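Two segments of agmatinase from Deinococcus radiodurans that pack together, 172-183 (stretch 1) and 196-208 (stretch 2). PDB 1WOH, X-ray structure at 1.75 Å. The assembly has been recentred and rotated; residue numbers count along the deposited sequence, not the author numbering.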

# COMPACT_ATOMS: atom_id res chain seq x y z
N ASN A 172 -33.22 -27.58 15.64
CA ASN A 172 -32.53 -27.66 16.93
C ASN A 172 -31.82 -26.36 17.31
O ASN A 172 -31.46 -26.17 18.48
N LEU A 173 -31.62 -25.47 16.34
CA LEU A 173 -30.98 -24.18 16.60
C LEU A 173 -32.09 -23.33 17.20
O LEU A 173 -32.83 -22.64 16.49
N VAL A 174 -32.19 -23.38 18.53
CA VAL A 174 -33.27 -22.69 19.23
C VAL A 174 -33.08 -21.26 19.68
O VAL A 174 -34.06 -20.59 20.01
N HIS A 175 -31.85 -20.77 19.71
CA HIS A 175 -31.65 -19.42 20.19
C HIS A 175 -30.34 -18.81 19.75
O HIS A 175 -29.33 -19.50 19.64
N ILE A 176 -30.38 -17.51 19.48
CA ILE A 176 -29.19 -16.77 19.09
C ILE A 176 -29.10 -15.52 19.95
O ILE A 176 -30.09 -14.85 20.22
N THR A 177 -27.89 -15.23 20.41
CA THR A 177 -27.64 -14.04 21.20
C THR A 177 -26.64 -13.26 20.36
O THR A 177 -25.52 -13.72 20.16
N THR A 178 -27.06 -12.11 19.86
CA THR A 178 -26.19 -11.28 19.01
C THR A 178 -25.73 -10.05 19.77
O THR A 178 -26.55 -9.29 20.29
N VAL A 179 -24.42 -9.84 19.80
CA VAL A 179 -23.86 -8.72 20.54
C VAL A 179 -22.94 -7.85 19.69
O VAL A 179 -22.08 -8.38 18.98
N GLY A 180 -23.12 -6.54 19.78
CA GLY A 180 -22.28 -5.61 19.04
C GLY A 180 -22.98 -4.85 17.93
O GLY A 180 -22.36 -4.02 17.26
N LEU A 181 -24.27 -5.12 17.74
CA LEU A 181 -25.03 -4.48 16.67
C LEU A 181 -25.00 -2.95 16.71
O LEU A 181 -25.14 -2.34 17.77
N ARG A 182 -24.84 -2.36 15.53
CA ARG A 182 -24.79 -0.91 15.38
C ARG A 182 -24.85 -0.56 13.90
O ARG A 182 -24.67 -1.43 13.04
N GLY A 183 -25.12 0.70 13.60
CA GLY A 183 -25.20 1.12 12.21
C GLY A 183 -26.48 1.87 11.92
O GLY A 183 -27.45 1.75 12.66
N ALA A 196 -39.19 -11.98 17.42
CA ALA A 196 -40.38 -12.82 17.52
C ALA A 196 -40.04 -14.29 17.77
O ALA A 196 -40.88 -15.05 18.26
N ARG A 197 -38.81 -14.68 17.44
CA ARG A 197 -38.33 -16.05 17.64
C ARG A 197 -37.67 -16.19 19.01
O ARG A 197 -37.18 -17.26 19.37
N GLY A 198 -37.64 -15.09 19.76
CA GLY A 198 -37.04 -15.11 21.08
C GLY A 198 -35.55 -14.84 21.09
O GLY A 198 -34.92 -14.89 22.15
N HIS A 199 -34.97 -14.54 19.93
CA HIS A 199 -33.53 -14.27 19.88
C HIS A 199 -33.21 -13.04 20.73
O HIS A 199 -34.06 -12.17 20.93
N THR A 200 -31.98 -12.98 21.22
CA THR A 200 -31.55 -11.86 22.05
C THR A 200 -30.65 -10.92 21.26
O THR A 200 -29.62 -11.34 20.72
N ILE A 201 -31.05 -9.66 21.19
CA ILE A 201 -30.32 -8.65 20.45
C ILE A 201 -29.69 -7.67 21.42
O ILE A 201 -30.39 -6.97 22.15
N ILE A 202 -28.36 -7.62 21.43
CA ILE A 202 -27.65 -6.72 22.33
C ILE A 202 -26.83 -5.70 21.55
O ILE A 202 -25.73 -5.98 21.10
N PRO A 203 -27.38 -4.48 21.38
CA PRO A 203 -26.70 -3.40 20.65
C PRO A 203 -25.37 -3.06 21.32
O PRO A 203 -25.21 -3.26 22.52
N MET A 204 -24.42 -2.54 20.55
CA MET A 204 -23.12 -2.17 21.09
C MET A 204 -23.29 -1.13 22.20
O MET A 204 -22.53 -1.11 23.17
N ASP A 205 -24.28 -0.26 22.06
CA ASP A 205 -24.53 0.77 23.07
C ASP A 205 -24.76 0.18 24.46
O ASP A 205 -24.41 0.80 25.47
N ASP A 206 -25.35 -1.01 24.52
CA ASP A 206 -25.61 -1.67 25.80
C ASP A 206 -24.30 -2.17 26.39
O ASP A 206 -24.09 -2.13 27.60
N VAL A 207 -23.42 -2.66 25.51
CA VAL A 207 -22.12 -3.15 25.95
C VAL A 207 -21.36 -2.00 26.58
O VAL A 207 -20.73 -2.16 27.63
N THR A 208 -21.41 -0.84 25.94
CA THR A 208 -20.72 0.34 26.44
C THR A 208 -21.34 0.81 27.75
O THR A 208 -20.63 1.12 28.71

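Strand 173-181 and strand 200-203 lie side by side and run parallel. In the paired part, Thr177, Val179, Thr200 and Ile202 lie on one face of the shared sheet, Thr178 and Ile201 on the other. The backbones hold the register. Thr200 N donates to Ile176 O (2.8 Å), Thr178 N to Thr200 O (2.8 Å), Ile202 N to Thr178 O (2.7 Å) and Gly180 N to Ile202 O (3.0 Å). His199, Ile202 and Leu181 have the most surface covered by the opposing stretch.

His199 comes just before its strand. Its CB points sideways, with chi1 m. The ring lies against Ile176, whose side chain is m, t. Ile176 CB sits 4.0 Å from the centroid of the His199 ring, over its face, which makes a CH-pi contact.

Ile202 is m, t. Its CD1 is 3.6 Å from Val179 CG2 and 3.9 Å from Thr177 CG2. The delta methyl therefore contacts two residues of the neighbouring strand. Val179 has chi1 t, and its CG1 also meets Val207 CG2 at 3.6 Å. Val207, likewise t, points toward the first stretch from the helix, so the apolar cluster extends past the strand.

Leu181, m, t, has its CB sideways and packs on Ile201: its CD1 is 3.3 Å from Ile201 CG2, a tight apolar contact. Ile201 and Thr178, which share a face, both have chi1 m. Water 2 links the strands by donating to Thr178 OG1 (2.6 Å) and Thr200 O (3.1 Å).

Thr200 has chi1 m and brings a polar group to the face of Ile202. Its OG1 is hydrogen-bonded to His175 NE2 at 2.9 Å; either could be the donor. The CB of His175 points sideways, but with chi1 t the ring reaches across to the other stretch. Thr200 OG1 and Gly198 O both lie at the ring edge, with His175 CD2 3.2 Å from Gly198 O.

At the helix start, Met204 N donates to Leu181 O (2.9 Å). Met204 CB points toward the first stretch and lies 3.6 Å from Gly180 O, while the end of the side chain leads away. Arg182 NH1 donates to that same Gly180 O at 2.9 Å. Water 3 donates to Leu181 O (2.9 Å) and accepts from Asp205 N (3.2 Å). At the other end, water 1 donates to Val174 O (2.9 Å) and Arg197 O (2.7 Å), bridging the two backbones.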

# COMPACT_ATOMS: atom_id res chain seq x y z
CB ASN A 172 -31.54 -28.83 16.94
CG ASN A 172 -30.47 -28.70 15.87
OD1 ASN A 172 -30.77 -28.51 14.70
ND2 ASN A 172 -29.20 -28.82 16.28
CB LEU A 173 -30.48 -23.55 15.29
CG LEU A 173 -29.33 -22.55 15.41
CD1 LEU A 173 -29.00 -22.01 14.02
CD2 LEU A 173 -29.69 -21.42 16.35
CB VAL A 174 -33.71 -23.51 20.46
CG1 VAL A 174 -34.17 -24.89 20.03
CG2 VAL A 174 -32.55 -23.63 21.45
CB HIS A 175 -31.73 -19.41 21.72
CG HIS A 175 -31.68 -18.04 22.32
ND1 HIS A 175 -30.50 -17.45 22.74
CD2 HIS A 175 -32.66 -17.13 22.54
CE1 HIS A 175 -30.76 -16.23 23.19
NE2 HIS A 175 -32.06 -16.01 23.08
CB ILE A 176 -29.23 -16.30 17.61
CG1 ILE A 176 -29.33 -17.51 16.68
CG2 ILE A 176 -27.95 -15.52 17.27
CD1 ILE A 176 -29.32 -17.13 15.18
CB THR A 177 -26.99 -14.38 22.55
OG1 THR A 177 -27.89 -15.18 23.33
CG2 THR A 177 -26.66 -13.10 23.31
CB THR A 178 -26.94 -10.85 17.75
OG1 THR A 178 -27.50 -12.01 17.12
CG2 THR A 178 -25.99 -10.17 16.77
CB VAL A 179 -23.08 -9.22 21.77
CG1 VAL A 179 -22.56 -8.05 22.59
CG2 VAL A 179 -23.97 -10.14 22.60
CB LEU A 181 -26.49 -4.95 16.70
CG LEU A 181 -26.76 -6.45 16.55
CD1 LEU A 181 -28.27 -6.69 16.54
CD2 LEU A 181 -26.15 -6.97 15.26
CB ARG A 182 -23.49 -0.37 15.99
CG ARG A 182 -22.23 -0.94 15.36
CD ARG A 182 -21.00 -0.62 16.20
NE ARG A 182 -19.76 -0.98 15.54
CZ ARG A 182 -19.18 -2.18 15.59
NH1 ARG A 182 -19.73 -3.17 16.28
NH2 ARG A 182 -18.04 -2.37 14.95
CB ALA A 196 -41.24 -12.67 16.26
CB ARG A 197 -37.29 -16.44 16.58
CG ARG A 197 -37.81 -16.61 15.18
CD ARG A 197 -36.67 -17.02 14.25
NE ARG A 197 -36.13 -18.33 14.57
CZ ARG A 197 -36.42 -19.45 13.90
NH1 ARG A 197 -37.24 -19.41 12.86
NH2 ARG A 197 -35.88 -20.60 14.28
CB HIS A 199 -33.07 -14.04 18.44
CG HIS A 199 -33.07 -15.28 17.59
ND1 HIS A 199 -33.65 -16.46 18.00
CD2 HIS A 199 -32.57 -15.51 16.35
CE1 HIS A 199 -33.50 -17.37 17.04
NE2 HIS A 199 -32.85 -16.81 16.04
CB THR A 200 -30.79 -12.37 23.29
OG1 THR A 200 -31.63 -13.28 24.01
CG2 THR A 200 -30.41 -11.21 24.21
CB ILE A 201 -31.29 -7.91 19.49
CG1 ILE A 201 -31.81 -8.88 18.43
CG2 ILE A 201 -30.59 -6.71 18.86
CD1 ILE A 201 -32.71 -8.24 17.39
CB ILE A 202 -26.72 -7.52 23.28
CG1 ILE A 202 -27.52 -8.59 24.02
CG2 ILE A 202 -26.08 -6.57 24.29
CD1 ILE A 202 -26.68 -9.51 24.91
CB PRO A 203 -27.69 -2.25 20.74
CG PRO A 203 -29.02 -2.93 20.91
CD PRO A 203 -28.69 -4.03 21.87
CB MET A 204 -22.22 -1.60 19.98
CG MET A 204 -20.83 -1.21 20.43
SD MET A 204 -19.86 -2.59 21.06
CE MET A 204 -18.93 -1.77 22.35
CB ASP A 205 -25.74 1.63 22.69
CG ASP A 205 -25.43 2.58 21.54
OD1 ASP A 205 -24.40 3.28 21.61
OD2 ASP A 205 -26.23 2.63 20.58
CB ASP A 206 -26.58 -2.84 25.64
CG ASP A 206 -27.97 -2.39 25.23
OD1 ASP A 206 -28.23 -1.17 25.24
OD2 ASP A 206 -28.80 -3.26 24.90
CB VAL A 207 -21.31 -3.69 24.75
CG1 VAL A 207 -19.92 -4.10 25.20
CG2 VAL A 207 -22.02 -4.87 24.13
CB THR A 208 -20.77 1.48 25.41
OG1 THR A 208 -20.13 1.06 24.20
CG2 THR A 208 -20.06 2.73 25.95
O HOH W 1 -35.17 -18.11 20.89
O HOH W 2 -30.00 -12.50 17.82
O HOH W 3 -25.52 0.12 19.18